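PDB 1Y8C: S-adenosylmethionine-dependent methyltransferase, which probably transfers a methyl group from S-adenosylmethionine to an acceptor substrate. Local coordinates for residues K21-F26 and G49-N54; I116-L121 and E209-H214. All blocks are in the same frame, centred on the assembly; numbering follows the deposited sequence.

Overall arrangement
Interaction 1 (21-26 with 49-54) and interaction 2 (116-121 with 209-214) lie on opposite sides of the chain's centre, their own centres about 26 Å apart. No helix is common to both. Interaction 1 is the more deeply buried: it joins helix 20-32 to the turn and short helix that follow strand 40-44. It combines one amide-to-hydroxyl hydrogen bond with an apolar touch. Interaction 2 is only partly buried and sits farther from the centre. There Tyr211 is the one residue of 209-214 that touches 116-121, with no hydrogen bond between the segments. The segments of interaction 1 are 23 residues apart in the chain; those of interaction 2 are 88 apart.

Interaction 1 of 2, residues K21-F26 and G49-N54; sequences KKWSDF and GNLTEN
Asn54 ND2 donates to Ser24 OG in the one hydrogen bond that joins these segments. In this Rossmann-like methyltransferase fold it ties helix 20-32 to helix 52-55, which follows the glycine-bearing loop after strand 40-44. Asn54 ND2 lies 2.9 Å from Ser24 OG, and the bond is nearly straight, 170° at the hydrogen. OG lies almost in the amide plane of Asn54. Next to this bond, Ser24 CB packs 3.5 Å from Asn54 CB.

The apolar part lies beside it. Leu51 CD1 reaches the edge of the Trp23 indole, 4.0 Å from CE3 and near the ring plane. The two side chains cross at about a right angle.

A second shell sets these groups. Trp23 also stacks on Tyr226 and touches Leu109, while Leu51 packs on Ile27 and Cys108. Tyr20 touches Asn54 as well. Ser24 OG sits between its backbone N and carbonyl carbon (chi1 48°), which turns it back along its own helix. The backbone carbonyls of Tyr20 and Lys21 are both within its reach, and Lys21 O is 2.9 Å from Ser24 OG.

Interaction 2 of 2, residues I116-L121 and E209-H214; sequences IDSDDL and EKYLKH
Tyr211 of helix 205-214 meets Ser118 and Leu121 in the first turn of helix 118-129, and within the two segments it is the only residue of its side to do so. The nearest CA atoms across the segments, those of Leu121 and Tyr211, are 7.6 Å apart.

The van der Waals contacts lie on one side of the ring plane. The apolar pair is Leu121 with Tyr211: Leu121 CD2 meets CD1 of Tyr211 at 3.6 Å and lies farther from CE1. It comes at the ring obliquely, and the two side chains cross at about a right angle. CD2 is the branch that touches the ring. Ser118 CB approaches the phenol end, 3.6 Å from Tyr211 OH and 4.0 Å from CZ of the same ring. Lys122 and Phe125, farther along helix 118-129, also touch Tyr211, while Leu121 packs on Thr112 and Tyr203.

No hydrogen bond crosses between the segments; a capping bond orders the start of helix 118-129. Asp117 is the N-cap. Its OD1 accepts from Asp119 N at 3.0 Å, with an angle of 149° at the hydrogen. The donor meets the anti side of the carboxylate, 18° out of its plane. Just before the cap, Ile116 O accepts a hydrogen bond from Arg201 NE of strand 191-201.

With no hydrogen bond or salt bridge between the segments, nothing directional fixes the pairing; it depends on van der Waals fit against one side of the Tyr211 ring and its hydroxyl.

Interaction 1 of 2, residues K21-F26 and G49-N54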
loop_
_atom_site.group_PDB
_atom_site.type_symbol
_atom_site.label_atom_id
_atom_site.label_comp_id
_atom_site.label_asym_id
_atom_site.label_seq_id
_atom_site.Cartn_x
_atom_site.Cartn_y
_atom_site.Cartn_z
ATOM N N LYS A 21 7.326 -9.021 -6.891
ATOM C CA LYS A 21 8.236 -8.813 -8.018
ATOM C C LYS A 21 7.541 -8.085 -9.162
ATOM O O LYS A 21 8.089 -7.117 -9.704
ATOM C CB LYS A 21 8.802 -10.153 -8.513
ATOM C CG LYS A 21 9.769 -10.820 -7.521
ATOM C CD LYS A 21 9.878 -12.348 -7.724
ATOM C CE LYS A 21 10.652 -13.048 -6.580
ATOM N NZ LYS A 21 12.067 -12.553 -6.378
ATOM N N LYS A 22 6.336 -8.525 -9.524
ATOM C CA LYS A 22 5.635 -7.868 -10.614
ATOM C C LYS A 22 5.506 -6.367 -10.345
ATOM O O LYS A 22 5.894 -5.544 -11.177
ATOM C CB LYS A 22 4.248 -8.463 -10.814
ATOM C CG LYS A 22 3.435 -7.674 -11.825
ATOM C CD LYS A 22 1.990 -8.104 -11.859
ATOM C CE LYS A 22 1.204 -7.223 -12.821
ATOM N NZ LYS A 22 -0.251 -7.536 -12.824
ATOM N N TRP A 23 4.973 -6.016 -9.180
ATOM C CA TRP A 23 4.796 -4.615 -8.831
ATOM C C TRP A 23 6.133 -3.882 -8.770
ATOM O O TRP A 23 6.293 -2.816 -9.378
ATOM C CB TRP A 23 4.057 -4.475 -7.493
ATOM C CG TRP A 23 2.620 -4.920 -7.524
ATOM C CD1 TRP A 23 2.009 -5.666 -8.494
ATOM C CD2 TRP A 23 1.631 -4.701 -6.509
ATOM N NE1 TRP A 23 0.703 -5.926 -8.144
ATOM C CE2 TRP A 23 0.444 -5.345 -6.927
ATOM C CE3 TRP A 23 1.631 -4.022 -5.278
ATOM C CZ2 TRP A 23 -0.731 -5.334 -6.166
ATOM C CZ3 TRP A 23 0.464 -4.009 -4.516
ATOM C CH2 TRP A 23 -0.702 -4.663 -4.966
ATOM N N SER A 24 7.098 -4.438 -8.047
ATOM C CA SER A 24 8.387 -3.769 -7.960
ATOM C C SER A 24 8.980 -3.552 -9.352
ATOM O O SER A 24 9.443 -2.457 -9.658
ATOM C CB SER A 24 9.356 -4.544 -7.047
ATOM O OG SER A 24 9.383 -5.922 -7.341
ATOM N N ASP A 25 8.946 -4.569 -10.209
ATOM C CA ASP A 25 9.491 -4.417 -11.562
ATOM C C ASP A 25 8.738 -3.329 -12.307
ATOM O O ASP A 25 9.348 -2.489 -12.974
ATOM C CB ASP A 25 9.394 -5.723 -12.348
ATOM C CG ASP A 25 10.261 -6.823 -11.754
ATOM O OD1 ASP A 25 10.943 -6.556 -10.724
ATOM O OD2 ASP A 25 10.263 -7.947 -12.309
ATOM N N PHE A 26 7.412 -3.348 -12.208
ATOM C CA PHE A 26 6.617 -2.333 -12.879
ATOM C C PHE A 26 7.060 -0.956 -12.399
ATOM O O PHE A 26 7.187 -0.025 -13.197
ATOM C CB PHE A 26 5.128 -2.491 -12.575
ATOM C CG PHE A 26 4.278 -1.390 -13.166
ATOM C CD1 PHE A 26 3.964 -1.383 -14.522
ATOM C CD2 PHE A 26 3.790 -0.365 -12.368
ATOM C CE1 PHE A 26 3.183 -0.368 -15.082
ATOM C CE2 PHE A 26 3.006 0.664 -12.912
ATOM C CZ PHE A 26 2.699 0.655 -14.272
ATOM N N GLY A 49 7.710 -4.978 4.965
ATOM C CA GLY A 49 8.738 -4.814 3.958
ATOM C C GLY A 49 8.760 -5.743 2.766
ATOM O O GLY A 49 9.822 -5.957 2.178
ATOM N N ASN A 50 7.608 -6.280 2.381
ATOM C CA ASN A 50 7.557 -7.192 1.243
ATOM C C ASN A 50 7.781 -6.505 -0.087
ATOM O O ASN A 50 8.142 -7.134 -1.071
ATOM C CB ASN A 50 6.225 -7.943 1.230
ATOM C CG ASN A 50 6.182 -9.029 2.273
ATOM O OD1 ASN A 50 7.197 -9.671 2.537
ATOM N ND2 ASN A 50 5.014 -9.257 2.863
ATOM N N LEU A 51 7.585 -5.201 -0.108
ATOM C CA LEU A 51 7.764 -4.450 -1.332
ATOM C C LEU A 51 9.074 -3.670 -1.219
ATOM O O LEU A 51 9.771 -3.444 -2.205
ATOM C CB LEU A 51 6.574 -3.515 -1.492
ATOM C CG LEU A 51 6.079 -3.121 -2.874
ATOM C CD1 LEU A 51 4.585 -2.880 -2.794
ATOM C CD2 LEU A 51 6.797 -1.895 -3.367
ATOM N N THR A 52 9.412 -3.284 0.005
ATOM C CA THR A 52 10.623 -2.520 0.266
ATOM C C THR A 52 11.884 -3.311 -0.072
ATOM O O THR A 52 12.831 -2.765 -0.649
ATOM C CB THR A 52 10.694 -2.099 1.743
ATOM O OG1 THR A 52 9.376 -1.791 2.212
ATOM C CG2 THR A 52 11.576 -0.876 1.901
ATOM N N GLU A 53 11.901 -4.591 0.293
ATOM C CA GLU A 53 13.063 -5.437 0.035
ATOM C C GLU A 53 13.350 -5.589 -1.459
ATOM O O GLU A 53 14.452 -5.951 -1.841
ATOM C CB GLU A 53 12.876 -6.819 0.662
ATOM C CG GLU A 53 11.742 -7.608 0.051
ATOM C CD GLU A 53 11.601 -9.002 0.624
ATOM O OE1 GLU A 53 10.528 -9.611 0.414
ATOM O OE2 GLU A 53 12.550 -9.499 1.271
ATOM N N ASN A 54 12.367 -5.312 -2.305
ATOM C CA ASN A 54 12.577 -5.422 -3.739
ATOM C C ASN A 54 13.146 -4.141 -4.347
ATOM O O ASN A 54 13.990 -4.198 -5.238
ATOM C CB ASN A 54 11.262 -5.770 -4.443
ATOM C CG ASN A 54 10.861 -7.215 -4.244
ATOM O OD1 ASN A 54 11.280 -7.856 -3.282
ATOM N ND2 ASN A 54 10.036 -7.736 -5.149
#

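Interaction 2 of 2, residues I116-L121 and E209-H214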
loop_
_atom_site.group_PDB
_atom_site.type_symbol
_atom_site.label_atom_id
_atom_site.label_comp_id
_atom_site.label_asym_id
_atom_site.label_seq_id
_atom_site.Cartn_x
_atom_site.Cartn_y
_atom_site.Cartn_z
ATOM N N ILE A 116 -9.798 7.225 5.744
ATOM C CA ILE A 116 -11.220 7.417 5.479
ATOM C C ILE A 116 -11.761 8.831 5.539
ATOM O O ILE A 116 -12.898 9.072 5.158
ATOM C CB ILE A 116 -12.063 6.514 6.398
ATOM C CG1 ILE A 116 -11.875 6.908 7.862
ATOM C CG2 ILE A 116 -11.642 5.063 6.193
ATOM C CD1 ILE A 116 -12.723 6.069 8.814
ATOM N N ASP A 117 -10.946 9.765 6.005
ATOM C CA ASP A 117 -11.367 11.151 6.096
ATOM C C ASP A 117 -10.767 11.956 4.940
ATOM O O ASP A 117 -9.547 12.038 4.806
ATOM C CB ASP A 117 -10.896 11.733 7.421
ATOM C CG ASP A 117 -11.630 12.992 7.785
ATOM O OD1 ASP A 117 -11.711 13.891 6.922
ATOM O OD2 ASP A 117 -12.126 13.082 8.931
ATOM N N SER A 118 -11.610 12.558 4.110
ATOM C CA SER A 118 -11.109 13.331 2.977
ATOM C C SER A 118 -10.046 14.361 3.360
ATOM O O SER A 118 -9.110 14.606 2.601
ATOM C CB SER A 118 -12.258 14.050 2.281
ATOM O OG SER A 118 -12.916 14.915 3.188
ATOM N N ASP A 119 -10.190 14.972 4.531
ATOM C CA ASP A 119 -9.222 15.970 4.958
ATOM C C ASP A 119 -7.860 15.383 5.242
ATOM O O ASP A 119 -6.841 15.949 4.843
ATOM C CB ASP A 119 -9.740 16.725 6.171
ATOM C CG ASP A 119 -10.679 17.835 5.775
ATOM O OD1 ASP A 119 -10.306 18.590 4.846
ATOM O OD2 ASP A 119 -11.776 17.965 6.369
ATOM N N ASP A 120 -7.840 14.248 5.929
ATOM C CA ASP A 120 -6.585 13.593 6.234
ATOM C C ASP A 120 -5.925 13.098 4.950
ATOM O O ASP A 120 -4.709 12.936 4.896
ATOM C CB ASP A 120 -6.807 12.413 7.175
ATOM C CG ASP A 120 -7.040 12.842 8.597
ATOM O OD1 ASP A 120 -6.330 13.758 9.058
ATOM O OD2 ASP A 120 -7.923 12.259 9.267
ATOM N N LEU A 121 -6.733 12.848 3.925
ATOM C CA LEU A 121 -6.209 12.377 2.653
ATOM C C LEU A 121 -5.532 13.539 1.941
ATOM O O LEU A 121 -4.528 13.359 1.246
ATOM C CB LEU A 121 -7.336 11.806 1.787
ATOM C CG LEU A 121 -6.921 11.115 0.484
ATOM C CD1 LEU A 121 -6.056 9.895 0.774
ATOM C CD2 LEU A 121 -8.159 10.722 -0.261
ATOM N N GLU A 209 -8.490 12.442 -8.163
ATOM C CA GLU A 209 -7.881 13.386 -9.078
ATOM C C GLU A 209 -7.965 14.798 -8.515
ATOM O O GLU A 209 -6.991 15.552 -8.575
ATOM C CB GLU A 209 -8.565 13.289 -10.443
ATOM C CG GLU A 209 -7.794 12.401 -11.433
ATOM C CD GLU A 209 -8.555 11.159 -11.909
ATOM O OE1 GLU A 209 -9.554 11.312 -12.649
ATOM O OE2 GLU A 209 -8.143 10.033 -11.548
ATOM N N LYS A 210 -9.117 15.149 -7.945
ATOM C CA LYS A 210 -9.299 16.477 -7.362
ATOM C C LYS A 210 -8.366 16.658 -6.155
ATOM O O LYS A 210 -7.624 17.633 -6.083
ATOM C CB LYS A 210 -10.761 16.682 -6.942
ATOM C CG LYS A 210 -11.097 18.131 -6.579
ATOM C CD LYS A 210 -12.585 18.350 -6.266
ATOM C CE LYS A 210 -12.981 17.841 -4.879
ATOM N NZ LYS A 210 -12.364 18.625 -3.757
ATOM N N TYR A 211 -8.400 15.707 -5.223
ATOM C CA TYR A 211 -7.557 15.760 -4.034
ATOM C C TYR A 211 -6.076 15.785 -4.386
ATOM O O TYR A 211 -5.270 16.361 -3.660
ATOM C CB TYR A 211 -7.852 14.567 -3.126
ATOM C CG TYR A 211 -9.278 14.520 -2.615
ATOM C CD1 TYR A 211 -9.815 13.341 -2.092
ATOM C CD2 TYR A 211 -10.087 15.660 -2.642
ATOM C CE1 TYR A 211 -11.125 13.301 -1.610
ATOM C CE2 TYR A 211 -11.394 15.629 -2.160
ATOM C CZ TYR A 211 -11.909 14.448 -1.643
ATOM O OH TYR A 211 -13.193 14.432 -1.134
ATOM N N LEU A 212 -5.709 15.153 -5.494
ATOM C CA LEU A 212 -4.317 15.151 -5.911
ATOM C C LEU A 212 -3.914 16.564 -6.281
ATOM O O LEU A 212 -2.926 17.082 -5.772
ATOM C CB LEU A 212 -4.109 14.240 -7.119
ATOM C CG LEU A 212 -3.847 12.764 -6.841
ATOM C CD1 LEU A 212 -3.684 12.038 -8.159
ATOM C CD2 LEU A 212 -2.602 12.609 -5.990
ATOM N N LYS A 213 -4.687 17.179 -7.173
ATOM C CA LYS A 213 -4.417 18.540 -7.622
ATOM C C LYS A 213 -4.281 19.468 -6.422
ATOM O O LYS A 213 -3.454 20.378 -6.409
ATOM C CB LYS A 213 -5.549 19.032 -8.528
ATOM C CG LYS A 213 -5.520 18.464 -9.949
ATOM C CD LYS A 213 -4.415 19.108 -10.781
ATOM C CE LYS A 213 -4.578 18.822 -12.268
ATOM N NZ LYS A 213 -3.671 19.684 -13.080
ATOM N N HIS A 214 -5.103 19.228 -5.412
ATOM C CA HIS A 214 -5.075 20.027 -4.204
ATOM C C HIS A 214 -3.675 19.943 -3.591
ATOM O O HIS A 214 -3.195 20.898 -2.980
ATOM C CB HIS A 214 -6.140 19.499 -3.236
ATOM C CG HIS A 214 -6.228 20.254 -1.948
ATOM N ND1 HIS A 214 -5.284 20.136 -0.947
ATOM C CD2 HIS A 214 -7.152 21.131 -1.490
ATOM C CE1 HIS A 214 -5.626 20.905 0.070
ATOM N NE2 HIS A 214 -6.757 21.520 -0.233
#